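Local coordinates for predicted acetyltransferase (Clostridium acetobutylicum, PDB 3MGD), which binds acetyl-CoA and probably transfers its acetyl group to an acceptor, as other members of the GNAT acetyltransferase family do, at residues 32-35 / 36-40; 55-59 / 60-64; 44-48 / 49-53; 111-115 / 116-120. One frame throughout, in Å; residues are numbered along the deposited sequence. Where two conformers were deposited one is given.

Contact 1: residues 32-35 / 36-40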
loop_
_atom_site.group_PDB
_atom_site.type_symbol
_atom_site.label_atom_id
_atom_site.label_comp_id
_atom_site.label_asym_id
_atom_site.label_seq_id
_atom_site.Cartn_x
_atom_site.Cartn_y
_atom_site.Cartn_z
ATOM N N ILE A 32 -12.827 1.060 19.976
ATOM C CA ILE A 32 -13.963 1.601 19.251
ATOM C C ILE A 32 -14.574 0.441 18.490
ATOM O O ILE A 32 -13.950 -0.601 18.351
ATOM C CB ILE A 32 -13.539 2.727 18.270
ATOM C CG1 ILE A 32 -12.531 2.199 17.253
ATOM C CG2 ILE A 32 -12.934 3.904 19.025
ATOM C CD1 ILE A 32 -12.149 3.211 16.173
ATOM N N ASP A 33 -15.802 0.622 18.029
ATOM C CA ASP A 33 -16.521 -0.423 17.318
ATOM C C ASP A 33 -16.230 -0.253 15.833
ATOM O O ASP A 33 -16.610 0.761 15.256
ATOM C CB ASP A 33 -18.006 -0.226 17.546
ATOM C CG ASP A 33 -18.846 -1.333 16.948
ATOM O OD1 ASP A 33 -18.375 -1.994 16.009
ATOM O OD2 ASP A 33 -19.988 -1.543 17.416
ATOM N N ILE A 34 -15.572 -1.223 15.208
ATOM C CA ILE A 34 -15.321 -1.114 13.764
ATOM C C ILE A 34 -16.069 -2.174 12.952
ATOM O O ILE A 34 -15.706 -2.474 11.820
ATOM C CB ILE A 34 -13.820 -1.149 13.423
ATOM C CG1 ILE A 34 -13.193 -2.468 13.879
ATOM C CG2 ILE A 34 -13.100 0.074 14.030
ATOM C CD1 ILE A 34 -11.751 -2.613 13.454
ATOM N N ASP A 35 -17.138 -2.724 13.510
ATOM C CA ASP A 35 -17.855 -3.763 12.795
ATOM C C ASP A 35 -18.366 -3.277 11.447
ATOM O O ASP A 35 -18.289 -4.000 10.460
ATOM C CB ASP A 35 -19.020 -4.298 13.627
ATOM C CG ASP A 35 -18.555 -5.084 14.832
ATOM O OD1 ASP A 35 -17.325 -5.269 15.013
ATOM O OD2 ASP A 35 -19.423 -5.526 15.606
ATOM N N LYS A 36 -18.936 -2.079 11.418
ATOM C CA LYS A 36 -19.514 -1.565 10.177
ATOM C C LYS A 36 -18.433 -1.473 9.098
ATOM O O LYS A 36 -18.628 -1.926 7.967
ATOM C CB LYS A 36 -20.175 -0.209 10.402
ATOM C CG LYS A 36 -20.884 0.359 9.158
ATOM C CD LYS A 36 -21.492 1.739 9.414
ATOM C CE LYS A 36 -22.156 2.283 8.130
ATOM N NZ LYS A 36 -22.653 3.671 8.294
ATOM N N GLU A 37 -17.291 -0.900 9.460
ATOM C CA GLU A 37 -16.219 -0.661 8.490
ATOM C C GLU A 37 -15.575 -1.958 8.008
ATOM O O GLU A 37 -15.232 -2.086 6.828
ATOM C CB GLU A 37 -15.154 0.252 9.100
ATOM C CG GLU A 37 -15.604 1.704 9.309
ATOM C CD GLU A 37 -16.333 1.944 10.632
ATOM O OE1 GLU A 37 -16.723 0.977 11.335
ATOM O OE2 GLU A 37 -16.525 3.129 10.968
ATOM N N LEU A 38 -15.381 -2.907 8.926
ATOM C CA LEU A 38 -14.852 -4.222 8.552
ATOM C C LEU A 38 -15.813 -4.916 7.574
ATOM O O LEU A 38 -15.401 -5.428 6.530
ATOM C CB LEU A 38 -14.627 -5.104 9.797
ATOM C CG LEU A 38 -13.404 -4.824 10.677
ATOM C CD1 LEU A 38 -13.451 -5.617 12.004
ATOM C CD2 LEU A 38 -12.105 -5.092 9.912
ATOM N N THR A 39 -17.098 -4.924 7.911
ATOM C CA THR A 39 -18.101 -5.598 7.068
ATOM C C THR A 39 -18.185 -4.982 5.685
ATOM O O THR A 39 -18.314 -5.685 4.680
ATOM C CB THR A 39 -19.494 -5.534 7.708
ATOM O OG1 THR A 39 -19.434 -6.096 9.022
ATOM C CG2 THR A 39 -20.519 -6.287 6.868
ATOM N N ARG A 40 -18.123 -3.659 5.638
ATOM C CA ARG A 40 -18.115 -2.956 4.353
ATOM C C ARG A 40 -16.845 -3.266 3.556
ATOM O O ARG A 40 -16.922 -3.465 2.358
ATOM C CB ARG A 40 -18.271 -1.452 4.571
ATOM C CG ARG A 40 -18.323 -0.617 3.297
ATOM C CD ARG A 40 -18.608 0.837 3.670
ATOM N NE ARG A 40 -17.530 1.388 4.493
ATOM C CZ ARG A 40 -17.606 2.519 5.188
ATOM N NH1 ARG A 40 -18.728 3.237 5.186
ATOM N NH2 ARG A 40 -16.558 2.929 5.898
HETATM O O HOH W 1 -19.822 -0.662 13.762
HETATM O O HOH W 2 -15.709 3.005 14.234
#
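Ile34 and Leu38 meet across the first turn of helix 35-47, where Ile34 is the N-cap residue and an Asx turn at Asp33 leads the chain into the helix. The carbonyl of Ile34 receives the first regular helical bond, Leu38 N to Ile34 O at 2.9 Å, and the 170° angle at the hydrogen shows it to be almost straight. On the same flank the two side chains touch: Ile34 CG1 lies 3.7 Å from Leu38 CD1, and Ile34 CD1 is equally close to that methyl. Ile34 reaches it because CG1 stands between the backbone N and the carbonyl carbon (chi1 61°). Val16, Arg19 and Lys20 of helix 12-25 pack on Leu38, while Tyr77 and Pro75 of the second subunit press on Ile34 and Leu38 respectively, so the apolar pair is buried between a helix and the dimer partner.

Asp35 takes part mainly through its backbone. Its carbonyl oxygen accepts twice from one residue: Thr39 N lies 3.0 Å from Asp35 O, and Thr39 OG1 lies 2.8 Å from the same atom, the two donors approaching from opposite faces of the carbonyl plane. The hydroxyl comes back to the preceding turn because OG1 is anti to its own carbonyl carbon (chi1 -56°). The Asp35 carboxylate turns elsewhere, to a salt bridge with Lys20. In the Asx turn Asp33 OD1 accepts from Asp35 N at 2.9 Å, and a water takes up the next amide, with Lys36 N 2.9 Å from its oxygen.

Contact 2: residues 55-59 / 60-64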
loop_
_atom_site.group_PDB
_atom_site.type_symbol
_atom_site.label_atom_id
_atom_site.label_comp_id
_atom_site.label_asym_id
_atom_site.label_seq_id
_atom_site.Cartn_x
_atom_site.Cartn_y
_atom_site.Cartn_z
ATOM N N ILE A 55 -9.343 -19.854 3.856
ATOM C CA ILE A 55 -9.620 -20.345 5.202
ATOM C C ILE A 55 -9.307 -21.834 5.323
ATOM O O ILE A 55 -9.447 -22.591 4.368
ATOM C CB ILE A 55 -11.091 -20.079 5.636
ATOM C CG1 ILE A 55 -12.053 -21.021 4.932
ATOM C CG2 ILE A 55 -11.500 -18.637 5.377
ATOM C CD1 ILE A 55 -13.491 -20.780 5.318
ATOM N N ALA A 56 -8.855 -22.234 6.500
ATOM C CA ALA A 56 -8.622 -23.640 6.804
ATOM C C ALA A 56 -9.678 -23.998 7.822
ATOM O O ALA A 56 -9.830 -23.296 8.827
ATOM C CB ALA A 56 -7.242 -23.836 7.388
ATOM N N GLU A 57 -10.432 -25.056 7.545
ATOM C CA GLU A 57 -11.553 -25.451 8.392
ATOM C C GLU A 57 -11.398 -26.893 8.848
ATOM O O GLU A 57 -10.857 -27.734 8.126
ATOM C CB GLU A 57 -12.868 -25.374 7.622
ATOM C CG GLU A 57 -13.396 -24.002 7.334
ATOM C CD GLU A 57 -14.706 -24.073 6.582
ATOM O OE1 GLU A 57 -14.837 -24.961 5.710
ATOM O OE2 GLU A 57 -15.605 -23.250 6.868
ATOM N N GLU A 58 -11.891 -27.168 10.048
ATOM C CA GLU A 58 -12.032 -28.539 10.509
ATOM C C GLU A 58 -13.341 -28.635 11.283
ATOM O O GLU A 58 -13.661 -27.751 12.075
ATOM C CB GLU A 58 -10.837 -28.932 11.374
ATOM C CG GLU A 58 -10.823 -30.400 11.765
ATOM C CD GLU A 58 -9.455 -30.868 12.213
ATOM O OE1 GLU A 58 -8.752 -30.095 12.901
ATOM O OE2 GLU A 58 -9.084 -32.010 11.875
ATOM N N ASN A 59 -14.107 -29.697 11.053
ATOM C CA ASN A 59 -15.423 -29.818 11.677
ATOM C C ASN A 59 -16.204 -28.524 11.474
ATOM O O ASN A 59 -16.944 -28.075 12.349
ATOM C CB ASN A 59 -15.299 -30.143 13.169
ATOM C CG ASN A 59 -14.676 -31.506 13.424
ATOM O OD1 ASN A 59 -14.806 -32.425 12.615
ATOM N ND2 ASN A 59 -13.996 -31.642 14.558
ATOM N N ASN A 60 -16.016 -27.933 10.300
ATOM C CA ASN A 60 -16.559 -26.617 9.977
ATOM C C ASN A 60 -16.479 -25.568 11.096
ATOM O O ASN A 60 -17.436 -24.838 11.364
ATOM C CB ASN A 60 -17.960 -26.723 9.368
ATOM C CG ASN A 60 -17.918 -27.133 7.903
ATOM O OD1 ASN A 60 -16.892 -27.614 7.411
ATOM N ND2 ASN A 60 -19.027 -26.939 7.200
ATOM N N GLN A 61 -15.320 -25.526 11.745
ATOM C CA GLN A 61 -14.887 -24.364 12.515
ATOM C C GLN A 61 -13.610 -23.864 11.852
ATOM O O GLN A 61 -12.775 -24.671 11.456
ATOM C CB GLN A 61 -14.616 -24.737 13.973
ATOM C CG GLN A 61 -15.871 -24.878 14.809
ATOM C CD GLN A 61 -16.753 -23.652 14.720
ATOM O OE1 GLN A 61 -17.904 -23.730 14.290
ATOM N NE2 GLN A 61 -16.210 -22.503 15.113
ATOM N N ILE A 62 -13.458 -22.549 11.725
ATOM C CA ILE A 62 -12.262 -22.000 11.082
ATOM C C ILE A 62 -11.047 -22.105 12.006
ATOM O O ILE A 62 -11.062 -21.617 13.133
ATOM C CB ILE A 62 -12.467 -20.550 10.621
ATOM C CG1 ILE A 62 -13.566 -20.484 9.555
ATOM C CG2 ILE A 62 -11.174 -19.997 10.031
ATOM C CD1 ILE A 62 -13.930 -19.061 9.149
ATOM N N ILE A 63 -10.016 -22.781 11.515
ATOM C CA ILE A 63 -8.753 -22.954 12.209
ATOM C C ILE A 63 -7.753 -21.849 11.863
ATOM O O ILE A 63 -6.984 -21.401 12.719
ATOM C CB ILE A 63 -8.118 -24.300 11.815
ATOM C CG1 ILE A 63 -9.024 -25.454 12.238
ATOM C CG2 ILE A 63 -6.738 -24.449 12.431
ATOM C CD1 ILE A 63 -9.228 -25.535 13.736
ATOM N N ALA A 64 -7.741 -21.429 10.597
ATOM C CA ALA A 64 -6.808 -20.388 10.167
ATOM C C ALA A 64 -7.389 -19.562 9.019
ATOM O O ALA A 64 -8.269 -20.014 8.288
ATOM C CB ALA A 64 -5.469 -20.993 9.770
#
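Ala56 O is shared by two successive amides of the facing strand: Ile63 N lies 2.7 Å from Ala56 O, and Ala64 N reaches the same oxygen in a weak bond of 3.3 Å. Two residues facing one is the evidence for a classic beta bulge, and it shifts the register by one between Ala56 and Glu57. Beyond the bulge Ala56 N returns a bond to Ala64 O at 2.9 Å. Toward the turn, Glu58 and Gln61 form a hydrogen-bonded antiparallel pair, with Glu58 N 3.0 Å from Gln61 O and Gln61 N 2.8 Å from Glu58 O.

The side chains divide between the two faces of the sheet. On one, Ala56 CB approaches Ala64 CB at 4.1 Å, and Met105 and Ile101 of helix 101-115 cover these alanines. On the other, the Glu57 chain passes Ile62, CG to CG1 at 4.2 Å, and its carboxylate makes a salt bridge to Arg5 and a hydrogen bond to Asn3, both of strand 3-6; Ile62 also packs on Leu14 and Ile18 of helix 12-25. Ile63, in the bulge, brings CG1 to 4.0 Å from Glu58 CB.

Asn59 and Asn60 both have positive phi in the two-residue turn, though they are poorly ordered and their exact angles deserve caution. The whole is a tight antiparallel beta hairpin with a classic bulge, joining strands 51-58 and 61-72 of the GNAT sheet close to the acetyl-CoA site.

Contact 3: residues 44-48 / 49-53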
loop_
_atom_site.group_PDB
_atom_site.type_symbol
_atom_site.label_atom_id
_atom_site.label_comp_id
_atom_site.label_asym_id
_atom_site.label_seq_id
_atom_site.Cartn_x
_atom_site.Cartn_y
_atom_site.Cartn_z
ATOM N N ASN A 44 -17.144 -5.109 -0.101
ATOM C CA ASN A 44 -16.634 -4.457 -1.293
ATOM C C ASN A 44 -15.481 -5.177 -1.983
ATOM O O ASN A 44 -15.508 -5.388 -3.205
ATOM C CB ASN A 44 -16.232 -3.018 -0.973
ATOM C CG ASN A 44 -17.430 -2.077 -0.958
ATOM O OD1 ASN A 44 -17.839 -1.554 -1.997
ATOM N ND2 ASN A 44 -18.001 -1.869 0.218
ATOM N N LYS A 45 -14.472 -5.553 -1.214
ATOM C CA LYS A 45 -13.250 -6.118 -1.800
ATOM C C LYS A 45 -13.475 -7.561 -2.264
ATOM O O LYS A 45 -12.894 -8.002 -3.253
ATOM C CB LYS A 45 -12.087 -6.052 -0.815
ATOM C CG LYS A 45 -11.660 -4.621 -0.432
ATOM C CD LYS A 45 -11.370 -3.743 -1.653
ATOM C CE LYS A 45 -10.914 -2.340 -1.217
ATOM N NZ LYS A 45 -10.741 -1.398 -2.353
ATOM N N LEU A 46 -14.317 -8.304 -1.561
ATOM C CA LEU A 46 -14.611 -9.656 -2.030
ATOM C C LEU A 46 -15.439 -9.586 -3.306
ATOM O O LEU A 46 -15.191 -10.319 -4.255
ATOM C CB LEU A 46 -15.313 -10.503 -0.962
ATOM C CG LEU A 46 -14.489 -10.924 0.259
ATOM C CD1 LEU A 46 -15.331 -11.726 1.263
ATOM C CD2 LEU A 46 -13.267 -11.720 -0.166
ATOM N N ALA A 47 -16.428 -8.699 -3.330
ATOM C CA ALA A 47 -17.324 -8.613 -4.472
ATOM C C ALA A 47 -16.570 -8.249 -5.738
ATOM O O ALA A 47 -16.889 -8.745 -6.816
ATOM C CB ALA A 47 -18.450 -7.610 -4.210
ATOM N N ASN A 48 -15.564 -7.386 -5.612
ATOM C CA ASN A 48 -14.753 -6.924 -6.739
ATOM C C ASN A 48 -13.493 -7.751 -6.965
ATOM O O ASN A 48 -12.671 -7.405 -7.804
ATOM C CB ASN A 48 -14.324 -5.468 -6.519
ATOM C CG ASN A 48 -15.486 -4.499 -6.552
ATOM O OD1 ASN A 48 -16.464 -4.701 -7.274
ATOM N ND2 ASN A 48 -15.374 -3.424 -5.779
ATOM N N ASN A 49 -13.316 -8.804 -6.173
ATOM C CA ASN A 49 -12.146 -9.687 -6.280
ATOM C C ASN A 49 -10.813 -8.983 -6.075
ATOM O O ASN A 49 -9.782 -9.424 -6.604
ATOM C CB ASN A 49 -12.144 -10.431 -7.632
ATOM C CG ASN A 49 -11.494 -11.832 -7.556
ATOM O OD1 ASN A 49 -11.482 -12.486 -6.511
ATOM N ND2 ASN A 49 -10.979 -12.297 -8.685
ATOM N N LEU A 50 -10.837 -7.885 -5.323
ATOM C CA LEU A 50 -9.613 -7.180 -4.928
ATOM C C LEU A 50 -9.055 -7.711 -3.600
ATOM O O LEU A 50 -8.049 -7.216 -3.095
ATOM C CB LEU A 50 -9.878 -5.675 -4.825
ATOM C CG LEU A 50 -10.114 -4.992 -6.178
ATOM C CD1 LEU A 50 -10.533 -3.521 -6.026
ATOM C CD2 LEU A 50 -8.876 -5.122 -7.069
ATOM N N LEU A 51 -9.744 -8.703 -3.040
ATOM C CA LEU A 51 -9.297 -9.419 -1.851
ATOM C C LEU A 51 -9.599 -10.905 -2.039
ATOM O O LEU A 51 -10.684 -11.258 -2.490
ATOM C CB LEU A 51 -10.048 -8.915 -0.612
ATOM C CG LEU A 51 -9.582 -9.547 0.706
ATOM C CD1 LEU A 51 -8.209 -8.964 1.119
ATOM C CD2 LEU A 51 -10.629 -9.371 1.823
ATOM N N VAL A 52 -8.637 -11.763 -1.715
ATOM C CA VAL A 52 -8.870 -13.207 -1.648
ATOM C C VAL A 52 -8.469 -13.690 -0.257
ATOM O O VAL A 52 -7.336 -13.501 0.165
ATOM C CB VAL A 52 -8.046 -13.984 -2.705
ATOM C CG1 VAL A 52 -8.178 -15.496 -2.500
ATOM C CG2 VAL A 52 -8.477 -13.590 -4.131
ATOM N N GLU A 53 -9.401 -14.301 0.462
ATOM C CA GLU A 53 -9.100 -14.755 1.816
ATOM C C GLU A 53 -9.312 -16.250 1.896
ATOM O O GLU A 53 -10.427 -16.741 1.726
ATOM C CB GLU A 53 -9.931 -14.002 2.866
ATOM C CG GLU A 53 -9.748 -14.531 4.312
ATOM C CD GLU A 53 -9.821 -13.438 5.380
ATOM O OE1 GLU A 53 -9.956 -13.791 6.575
ATOM O OE2 GLU A 53 -9.753 -12.233 5.038
#
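Lys45 and Leu46 offer the carbonyls into which the backbone of Asn49 and Leu50 folds back, a reversal made possible by the positive phi of Asn49 (60°). Leu50 N lies 2.9 Å from Lys45 O, in the carbonyl plane, whereas Asn49 N, at 3.1 Å from Leu46 O, sits well above the plane of its acceptor carbonyl. Lys45 O has a further, weak donor in Leu51 N, so one carbonyl at the end of the helix is met by consecutive amides of the departing chain.

The side chains fill in around this reversal. Lys45 CB abuts Leu51 CB at 3.5 Å, a close contact that brings the lysine stem against the start of the strand. Because the lysine chain bends at chi2 (-53°), its CD passes over Leu50 CB at 4.0 Å, and the ammonium group goes on to a salt bridge with Asp72 of the second subunit. Leu46 leaves its backbone away from the strand, yet its CD2 methyl comes round to lie 3.5 Å from Leu51 O and 4.1 Å from Leu51 CD2. Ile12 and Leu15 of helix 12-25 also receive Leu46, while Leu51 packs on Ala67 and Ala69 of strand 61-72 and on Tyr41 and Phe42 of helix 35-47.

The paired backbone bonds and the apolar contact between the Lys45 stem and Leu50 are the marks of a Schellman motif, here the C-terminal cap that turns helix 35-47 into strand 51-58 of the GNAT sheet.

Contact 4: residues 111-115 / 116-120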
loop_
_atom_site.group_PDB
_atom_site.type_symbol
_atom_site.label_atom_id
_atom_site.label_comp_id
_atom_site.label_asym_id
_atom_site.label_seq_id
_atom_site.Cartn_x
_atom_site.Cartn_y
_atom_site.Cartn_z
ATOM N N ASN A 111 0.389 -17.972 -4.933
ATOM C CA ASN A 111 -0.268 -18.457 -6.144
ATOM C C ASN A 111 -1.360 -17.507 -6.656
ATOM O O ASN A 111 -1.494 -17.311 -7.867
ATOM C CB ASN A 111 -0.808 -19.875 -5.949
ATOM C CG ASN A 111 -1.583 -20.364 -7.152
ATOM O OD1 ASN A 111 -1.015 -20.576 -8.222
ATOM N ND2 ASN A 111 -2.893 -20.536 -6.986
ATOM N N GLU A 112 -2.135 -16.908 -5.745
ATOM C CA GLU A 112 -3.149 -15.928 -6.156
ATOM C C GLU A 112 -2.488 -14.781 -6.908
ATOM O O GLU A 112 -3.027 -14.260 -7.889
ATOM C CB GLU A 112 -3.924 -15.375 -4.955
ATOM C CG GLU A 112 -4.722 -16.420 -4.182
ATOM C CD GLU A 112 -5.836 -17.056 -4.990
ATOM O OE1 GLU A 112 -6.355 -16.410 -5.928
ATOM O OE2 GLU A 112 -6.196 -18.218 -4.680
ATOM N N ALA A 113 -1.318 -14.377 -6.426
ATOM C CA ALA A 113 -0.580 -13.276 -7.037
ATOM C C ALA A 113 -0.111 -13.613 -8.454
ATOM O O ALA A 113 -0.302 -12.837 -9.385
ATOM C CB ALA A 113 0.617 -12.896 -6.158
ATOM N N LYS A 114 0.494 -14.779 -8.608
ATOM C CA LYS A 114 1.017 -15.205 -9.903
ATOM C C LYS A 114 -0.102 -15.329 -10.933
ATOM O O LYS A 114 0.073 -14.974 -12.092
ATOM C CB LYS A 114 1.701 -16.561 -9.767
ATOM C CG LYS A 114 2.994 -16.541 -9.000
ATOM C CD LYS A 114 3.639 -17.917 -9.073
ATOM C CE LYS A 114 5.058 -17.899 -8.553
ATOM N NZ LYS A 114 5.696 -19.231 -8.754
ATOM N N GLU A 115 -1.252 -15.836 -10.507
ATOM C CA GLU A 115 -2.370 -16.021 -11.440
ATOM C C GLU A 115 -2.904 -14.677 -11.957
ATOM O O GLU A 115 -3.632 -14.614 -12.948
ATOM C CB GLU A 115 -3.479 -16.842 -10.773
ATOM C CG GLU A 115 -3.164 -18.346 -10.708
ATOM C CD GLU A 115 -3.144 -19.000 -12.094
ATOM O OE1 GLU A 115 -4.200 -19.000 -12.765
ATOM O OE2 GLU A 115 -2.073 -19.503 -12.519
ATOM N N ARG A 116 -2.522 -13.604 -11.281
ATOM C CA ARG A 116 -2.926 -12.249 -11.661
ATOM C C ARG A 116 -1.743 -11.438 -12.173
ATOM O O ARG A 116 -1.804 -10.207 -12.240
ATOM C CB ARG A 116 -3.549 -11.526 -10.469
ATOM C CG ARG A 116 -5.053 -11.308 -10.571
ATOM C CD ARG A 116 -5.647 -11.294 -9.186
ATOM N NE ARG A 116 -5.411 -12.584 -8.554
ATOM C CZ ARG A 116 -6.363 -13.446 -8.213
ATOM N NH1 ARG A 116 -7.638 -13.146 -8.406
ATOM N NH2 ARG A 116 -6.031 -14.602 -7.665
ATOM N N ASN A 117 -0.664 -12.126 -12.532
ATOM C CA ASN A 117 0.534 -11.472 -13.051
ATOM C C ASN A 117 1.146 -10.452 -12.094
ATOM O O ASN A 117 1.579 -9.363 -12.498
ATOM C CB ASN A 117 0.254 -10.836 -14.420
ATOM C CG ASN A 117 -0.026 -11.877 -15.493
ATOM O OD1 ASN A 117 0.439 -13.013 -15.397
ATOM N ND2 ASN A 117 -0.778 -11.493 -16.523
ATOM N N ILE A 118 1.188 -10.816 -10.820
ATOM C CA ILE A 118 1.798 -9.973 -9.798
ATOM C C ILE A 118 3.003 -10.699 -9.239
ATOM O O ILE A 118 2.934 -11.897 -8.949
ATOM C CB ILE A 118 0.800 -9.662 -8.672
ATOM C CG1 ILE A 118 -0.295 -8.727 -9.192
ATOM C CG2 ILE A 118 1.520 -9.076 -7.451
ATOM C CD1 ILE A 118 -1.361 -8.399 -8.163
ATOM N N HIS A 119 4.115 -9.988 -9.099
ATOM C CA HIS A 119 5.347 -10.623 -8.643
ATOM C C HIS A 119 6.002 -9.904 -7.472
ATOM O O HIS A 119 7.087 -10.276 -7.035
ATOM C CB HIS A 119 6.338 -10.783 -9.801
ATOM C CG HIS A 119 6.733 -9.490 -10.446
ATOM N ND1 HIS A 119 7.815 -8.750 -10.022
ATOM C CD2 HIS A 119 6.193 -8.805 -11.481
ATOM C CE1 HIS A 119 7.923 -7.664 -10.767
ATOM N NE2 HIS A 119 6.950 -7.673 -11.660
ATOM N N LYS A 120 5.340 -8.879 -6.959
ATOM C CA LYS A 120 5.823 -8.192 -5.767
ATOM C C LYS A 120 4.752 -8.271 -4.684
ATOM O O LYS A 120 3.611 -7.876 -4.915
ATOM C CB LYS A 120 6.130 -6.722 -6.073
ATOM C CG LYS A 120 7.264 -6.490 -7.078
ATOM C CD LYS A 120 8.627 -6.560 -6.410
ATOM C CE LYS A 120 9.767 -6.362 -7.426
ATOM N NZ LYS A 120 9.852 -7.505 -8.388
#
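Ala113 and Ile118 bracket a Schellman motif that ends helix 101-115, with Asn117 as its left-handed residue (phi 58°). Among the backbone bonds, Ile118 N reaches Ala113 O at 2.9 Å and Asn117 N reaches Lys114 O at 3.0 Å. Ala113 O is also met by Arg116 N at 3.0 Å, and the two donors come to it from opposite faces of the carbonyl plane.

The apolar contact spans the same reversal: Ala113 CB stands 4.1 Å from Ile118 CB, a plain apolar contact between the residues at the two ends of the motif. Phe70 of strand 61-72 packs on Ile118, and Leu149 of the second subunit on Ala113. Just beyond, Lys120 pairs in an antiparallel ladder with a strand of that subunit, so the sheet continues across the interface.

Polar side-chain contacts centre on Glu112 and Arg116, which lie side by side and point the same way. The arginine has two conformers, so its details hold for one of them. In it the ionic pair of Glu112 OE1 with Arg116 NH2 is doubtful, being too short and poorly angled, and the other carboxylate oxygen accepts a hydrogen bond from Trp54 NE1. A side-on grip on the backbone is more convincing: the Arg116 chain bends at chi3 (-62°), and Glu112 O lies in the guanidinium plane, 3.0 Å from Arg116 NE and 3.0 Å from Arg116 NH2.

In the fold
Contacts 1 and 3 lie at the two ends of helix 35-47, one starting it with an Asx turn and the other ending it with a Schellman motif; contact 4 ends helix 101-115 in the same way. These helix ends rely on bonds to carbonyls at the turns, helped by the side chains of Thr39 in contact 1 and Arg116 in contact 4, whereas contact 2 joins strands 51-58 and 61-72 through the cross-strand backbone bonds of a hairpin. Contact 3 is the most superficial, the others being partly buried. Contacts 1, 3 and 4 reach the second subunit; contact 2 touches no other chain and lies nearest to acetyl-CoA. Contacts 3 and 4 meet directly, Val52 CG1 lying 3.8 Å from Glu112 CD.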